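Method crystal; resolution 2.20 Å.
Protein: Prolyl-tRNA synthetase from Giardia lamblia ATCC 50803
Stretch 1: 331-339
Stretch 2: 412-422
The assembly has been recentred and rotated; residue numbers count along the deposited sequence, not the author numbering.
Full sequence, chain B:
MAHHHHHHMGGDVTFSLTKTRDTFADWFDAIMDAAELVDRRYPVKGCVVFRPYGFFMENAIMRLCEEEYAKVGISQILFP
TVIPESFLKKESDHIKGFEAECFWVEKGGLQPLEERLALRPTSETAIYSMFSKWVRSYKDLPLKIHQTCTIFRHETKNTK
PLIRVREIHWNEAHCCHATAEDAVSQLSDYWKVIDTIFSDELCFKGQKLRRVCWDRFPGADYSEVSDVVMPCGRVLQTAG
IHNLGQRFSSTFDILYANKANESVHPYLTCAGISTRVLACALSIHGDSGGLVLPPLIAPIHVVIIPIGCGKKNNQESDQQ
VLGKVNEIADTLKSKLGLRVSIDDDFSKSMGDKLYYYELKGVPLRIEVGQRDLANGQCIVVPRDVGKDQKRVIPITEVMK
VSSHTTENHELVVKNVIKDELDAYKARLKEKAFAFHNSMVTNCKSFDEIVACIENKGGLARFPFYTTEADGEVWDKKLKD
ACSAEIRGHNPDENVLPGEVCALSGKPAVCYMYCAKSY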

# COMPACT_ATOMS: atom_id res chain seq x y z
N THR B 331 -22.22 11.99 13.35
CA THR B 331 -23.15 11.44 12.37
C THR B 331 -22.49 11.26 10.99
O THR B 331 -22.56 10.18 10.40
CB THR B 331 -24.40 12.34 12.23
OG1 THR B 331 -25.11 12.34 13.48
CG2 THR B 331 -25.32 11.85 11.13
N LEU B 332 -21.85 12.31 10.49
CA LEU B 332 -21.17 12.24 9.18
C LEU B 332 -20.06 11.17 9.14
O LEU B 332 -19.87 10.52 8.11
CB LEU B 332 -20.59 13.60 8.79
CG LEU B 332 -21.56 14.78 8.65
CD1 LEU B 332 -20.81 15.98 8.10
CD2 LEU B 332 -22.76 14.44 7.77
N LYS B 333 -19.34 10.98 10.24
CA LYS B 333 -18.28 9.96 10.29
C LYS B 333 -18.85 8.55 10.48
O LYS B 333 -18.59 7.65 9.68
CB LYS B 333 -17.27 10.27 11.40
CG LYS B 333 -16.35 11.45 11.08
CD LYS B 333 -15.20 11.56 12.08
CE LYS B 333 -15.68 12.06 13.43
NZ LYS B 333 -14.53 12.41 14.32
N SER B 334 -19.65 8.38 11.54
CA SER B 334 -20.11 7.05 11.95
C SER B 334 -21.14 6.43 11.01
O SER B 334 -21.05 5.24 10.70
CB SER B 334 -20.66 7.11 13.38
OG SER B 334 -19.75 7.78 14.23
N LYS B 335 -22.11 7.22 10.57
CA LYS B 335 -23.21 6.70 9.74
C LYS B 335 -22.93 6.72 8.23
O LYS B 335 -23.46 5.89 7.50
CB LYS B 335 -24.51 7.48 10.01
CG LYS B 335 -25.21 7.12 11.32
CD LYS B 335 -25.86 5.73 11.26
CE LYS B 335 -26.87 5.54 12.39
NZ LYS B 335 -27.07 4.10 12.72
N LEU B 336 -22.10 7.66 7.78
CA LEU B 336 -21.83 7.82 6.35
C LEU B 336 -20.40 7.46 5.94
O LEU B 336 -20.13 7.31 4.75
CB LEU B 336 -22.14 9.26 5.92
CG LEU B 336 -23.55 9.78 6.23
CD1 LEU B 336 -23.66 11.28 5.93
CD2 LEU B 336 -24.59 8.99 5.46
N GLY B 337 -19.49 7.35 6.90
CA GLY B 337 -18.10 7.03 6.61
C GLY B 337 -17.29 8.17 6.01
O GLY B 337 -16.25 7.95 5.40
N LEU B 338 -17.77 9.40 6.20
CA LEU B 338 -17.09 10.59 5.66
C LEU B 338 -15.91 10.99 6.53
O LEU B 338 -15.91 10.75 7.73
CB LEU B 338 -18.06 11.77 5.55
CG LEU B 338 -19.26 11.59 4.62
CD1 LEU B 338 -20.06 12.89 4.54
CD2 LEU B 338 -18.82 11.13 3.23
N ARG B 339 -14.90 11.59 5.90
CA ARG B 339 -13.77 12.14 6.61
C ARG B 339 -14.14 13.59 6.92
O ARG B 339 -14.41 14.37 6.02
CB ARG B 339 -12.50 12.04 5.77
CG ARG B 339 -12.10 10.58 5.46
CD ARG B 339 -10.86 10.46 4.60
NE ARG B 339 -11.08 10.88 3.21
CZ ARG B 339 -11.58 10.10 2.24
NH1 ARG B 339 -11.93 8.85 2.47
NH2 ARG B 339 -11.71 10.59 1.01
N VAL B 412 -27.45 0.65 1.26
CA VAL B 412 -27.59 1.90 0.53
C VAL B 412 -28.01 3.01 1.51
O VAL B 412 -29.17 3.07 1.93
CB VAL B 412 -28.65 1.77 -0.59
CG1 VAL B 412 -28.85 3.10 -1.31
CG2 VAL B 412 -28.25 0.68 -1.57
N VAL B 413 -27.05 3.86 1.87
CA VAL B 413 -27.28 4.94 2.83
C VAL B 413 -27.53 6.25 2.09
O VAL B 413 -26.90 6.52 1.07
CB VAL B 413 -26.08 5.10 3.78
CG1 VAL B 413 -26.35 6.17 4.82
CG2 VAL B 413 -25.78 3.77 4.47
N LYS B 414 -28.47 7.05 2.60
CA LYS B 414 -28.86 8.31 1.97
C LYS B 414 -28.87 9.46 2.98
O LYS B 414 -29.34 9.31 4.11
CB LYS B 414 -30.24 8.19 1.33
CG LYS B 414 -30.28 7.28 0.11
CD LYS B 414 -31.70 7.16 -0.43
CE LYS B 414 -31.78 6.15 -1.56
NZ LYS B 414 -33.19 5.76 -1.85
N ASN B 415 -28.38 10.62 2.54
CA ASN B 415 -28.19 11.77 3.41
C ASN B 415 -27.92 13.02 2.57
O ASN B 415 -27.33 12.93 1.50
CB ASN B 415 -27.02 11.51 4.36
CG ASN B 415 -26.60 12.73 5.15
OD1 ASN B 415 -25.64 13.42 4.80
ND2 ASN B 415 -27.33 13.02 6.23
N VAL B 416 -28.34 14.18 3.07
CA VAL B 416 -28.21 15.42 2.33
C VAL B 416 -26.74 15.77 2.04
O VAL B 416 -26.42 16.21 0.95
CB VAL B 416 -28.95 16.60 3.04
CG1 VAL B 416 -28.21 17.04 4.29
CG2 VAL B 416 -29.15 17.77 2.08
N ILE B 417 -25.84 15.56 3.01
CA ILE B 417 -24.42 15.87 2.80
C ILE B 417 -23.83 14.93 1.73
O ILE B 417 -23.10 15.37 0.85
CB ILE B 417 -23.58 15.79 4.11
CG1 ILE B 417 -24.16 16.72 5.18
CG2 ILE B 417 -22.14 16.16 3.83
CD1 ILE B 417 -24.47 18.12 4.70
N LYS B 418 -24.18 13.65 1.80
CA LYS B 418 -23.87 12.72 0.73
C LYS B 418 -24.43 13.23 -0.61
O LYS B 418 -23.68 13.34 -1.59
CB LYS B 418 -24.39 11.31 1.05
CG LYS B 418 -24.36 10.35 -0.14
CD LYS B 418 -24.46 8.89 0.28
CE LYS B 418 -24.48 7.97 -0.94
NZ LYS B 418 -25.72 8.12 -1.75
N ASP B 419 -25.72 13.56 -0.65
CA ASP B 419 -26.33 14.12 -1.88
C ASP B 419 -25.53 15.30 -2.42
O ASP B 419 -25.34 15.43 -3.63
CB ASP B 419 -27.77 14.59 -1.64
CG ASP B 419 -28.73 13.45 -1.32
OD1 ASP B 419 -28.61 12.36 -1.91
OD2 ASP B 419 -29.61 13.65 -0.47
N GLU B 420 -25.06 16.17 -1.52
CA GLU B 420 -24.27 17.33 -1.91
C GLU B 420 -22.91 16.93 -2.49
O GLU B 420 -22.44 17.56 -3.44
CB GLU B 420 -24.08 18.29 -0.72
CG GLU B 420 -25.33 19.06 -0.35
CD GLU B 420 -25.76 20.06 -1.41
OE1 GLU B 420 -24.90 20.82 -1.91
OE2 GLU B 420 -26.96 20.10 -1.74
N LEU B 421 -22.29 15.91 -1.91
CA LEU B 421 -21.03 15.39 -2.46
C LEU B 421 -21.24 14.79 -3.85
O LEU B 421 -20.45 15.05 -4.76
CB LEU B 421 -20.40 14.35 -1.53
CG LEU B 421 -19.69 14.89 -0.29
CD1 LEU B 421 -19.31 13.74 0.64
CD2 LEU B 421 -18.49 15.74 -0.66
N ASP B 422 -22.31 14.01 -4.01
CA ASP B 422 -22.67 13.42 -5.30
C ASP B 422 -22.99 14.47 -6.36
O ASP B 422 -22.61 14.31 -7.53
CB ASP B 422 -23.87 12.48 -5.16
CG ASP B 422 -23.55 11.22 -4.38
OD1 ASP B 422 -22.35 10.88 -4.26
OD2 ASP B 422 -24.49 10.57 -3.89

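This is a small, apolar contact in which three leucines of 331-339 pack against the strand, turn and first helical turns of 412-422, with no hydrogen bond or salt bridge between the stretches. The two sides together bury 328 Å², and Leu336 contributes the largest share. Its CA-to-CB bond points sideways, yet chi1 near -55° (m) and chi2 near 172° (t) bring the methyls across: Leu336 CD2 lies 3.4 Å from Val413 CG1, and Leu336 CD1 lies 3.1 Å from Asn415 OD1. At 3.1 Å, Leu336 CD1 and Asn415 OD1 are slightly closer than ordinary van der Waals contact, and a methyl carbon is no conventional donor, so the approach is tight but not a hydrogen bond. The same oxygen, Asn415 OD1, caps the following helix, accepting weak bonds from Ile417 N (2.8 Å, angle 129°) and Lys418 N (3.3 Å, angle 157°), so a polar cap lies against a leucine side chain.

Ile417 meets two leucines: its CG1 is 3.7 Å from Leu332 CD2, and its CG2 is 3.9 Å from Leu338 CD1. One helical turn on, Leu421 CD1 sits 3.7 Å from Leu338 CD2, consistent with the i to i+4 bond from Leu421 N to Ile417 O (2.9 Å). Between Leu336 and Leu338, Gly337 leaves helical geometry with phi of 74°, and Leu338 N bonds back to Leu332 O at 3.1 Å, a span of six residues.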